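Local coordinates for protein glycerol dehydrogenase (Schizosaccharomyces pombe, PDB 1TA9) that oxidises glycerol to dihydroxyacetone with NAD(+), probably using a catalytic zinc ion, and serves in the assimilation of glycerol, at residues Leu226-Ile230 with Val294-Asn298. Residues are numbered along the deposited sequence; the frame is centred on the assembly and turned at random.
Sequences LISGI and VVEAN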
# COMPACT_ATOMS: atom_id res chain seq x y z
N LEU B 226 11.37 34.65 12.23
CA LEU B 226 10.41 33.70 11.68
C LEU B 226 10.76 32.29 12.14
O LEU B 226 9.89 31.50 12.50
CB LEU B 226 10.41 33.75 10.15
CG LEU B 226 9.47 32.75 9.45
CD1 LEU B 226 8.02 33.16 9.69
CD2 LEU B 226 9.76 32.70 7.96
N ILE B 227 12.06 31.97 12.10
CA ILE B 227 12.53 30.66 12.50
C ILE B 227 12.22 30.39 13.97
O ILE B 227 11.87 29.27 14.34
CB ILE B 227 14.05 30.53 12.24
CG1 ILE B 227 14.29 30.53 10.72
CG2 ILE B 227 14.59 29.25 12.87
CD1 ILE B 227 15.74 30.62 10.30
N SER B 228 12.33 31.42 14.80
CA SER B 228 12.01 31.26 16.21
C SER B 228 10.52 30.91 16.33
O SER B 228 10.14 30.07 17.13
CB SER B 228 12.29 32.56 16.96
OG SER B 228 11.86 32.45 18.30
N GLY B 229 9.70 31.55 15.51
CA GLY B 229 8.28 31.27 15.52
C GLY B 229 7.98 29.86 15.04
O GLY B 229 7.01 29.25 15.46
N ILE B 230 8.81 29.35 14.13
CA ILE B 230 8.62 27.99 13.62
C ILE B 230 8.95 27.03 14.76
O ILE B 230 8.28 26.02 14.97
CB ILE B 230 9.55 27.72 12.41
CG1 ILE B 230 9.05 28.51 11.20
CG2 ILE B 230 9.63 26.22 12.11
CD1 ILE B 230 9.98 28.49 10.00
N VAL B 294 2.94 30.19 6.65
CA VAL B 294 3.69 29.98 7.88
C VAL B 294 3.42 31.09 8.89
O VAL B 294 3.46 30.86 10.10
CB VAL B 294 5.20 29.85 7.58
CG1 VAL B 294 5.99 29.73 8.88
CG2 VAL B 294 5.44 28.62 6.71
N VAL B 295 3.13 32.29 8.40
CA VAL B 295 2.80 33.37 9.33
C VAL B 295 1.50 32.94 10.01
O VAL B 295 1.34 33.10 11.23
CB VAL B 295 2.60 34.72 8.61
CG1 VAL B 295 1.98 35.74 9.57
CG2 VAL B 295 3.94 35.25 8.11
N GLU B 296 0.58 32.37 9.24
CA GLU B 296 -0.68 31.91 9.83
C GLU B 296 -0.43 30.75 10.79
O GLU B 296 -1.01 30.69 11.87
CB GLU B 296 -1.70 31.47 8.76
CG GLU B 296 -3.05 31.13 9.38
CD GLU B 296 -3.99 30.35 8.48
OE1 GLU B 296 -4.86 29.64 9.04
OE2 GLU B 296 -3.89 30.44 7.24
N ALA B 297 0.44 29.83 10.41
CA ALA B 297 0.75 28.68 11.26
C ALA B 297 1.41 29.12 12.57
O ALA B 297 1.08 28.63 13.65
CB ALA B 297 1.66 27.70 10.52
N ASN B 298 2.35 30.05 12.46
CA ASN B 298 3.07 30.55 13.63
C ASN B 298 2.21 31.37 14.57
O ASN B 298 2.46 31.41 15.78
CB ASN B 298 4.24 31.44 13.19
CG ASN B 298 5.42 30.65 12.67
OD1 ASN B 298 5.35 29.43 12.49
ND2 ASN B 298 6.53 31.34 12.41
O HOH W 1 4.98 30.51 16.77
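The side-chain amide of Asn-298 reaches across to the backbone of helix 223-245, where ND2 donates a weak, bent hydrogen bond to Leu-226 O (3.4 Å, 128° at the hydrogen). That carbonyl already accepts the helical bond from Ile-230 N, so the amide is a second, looser donor. ND2 also donates to Ala-179 O, in a segment that probably binds NAD(+). With chi1 at -76°, CG stands beside the backbone N of Asn-298, and the amide lies against Gly-229, its ND2 3.3 Å from Gly-229 C. Gly-229, with no side chain, presents bare backbone to the amide, and its CA lies 5.6 Å from Asn-298 CA, a closeness consistent with the lack of a CB at this point. An alanine in place of Asn-298 would probably leave Ala-179 O without this donor and open a gap over Gly-229.

A water ties the two main chains together, donating to Gly-229 O at 2.7 Å and to Asn-298 O at 2.9 Å. Both helices belong to the all-helical, metal-binding half of the iron-containing alcohol dehydrogenase fold, and their short segments cross at 51° with axes 9.8 Å apart. Helix 223-245 also carries Asp-232, a ligand of the bound zinc, just beyond this contact.

Apolar contacts complete the buried interface. Val-294 CG1 meets Ile-230 CG1 at 4.0 Å and Leu-226 CD1 at a similar range; the leucine and valine side chains cross at about a right angle. With CG anti to the backbone N, Leu-226 extends CD1 toward helix 289-307, where it also packs 3.6 Å from Asn-298 ND2. Helix 258-284 adjoins this apolar group, with Ile-279 on Ile-230 and Tyr-274 and Ala-278 on Val-294.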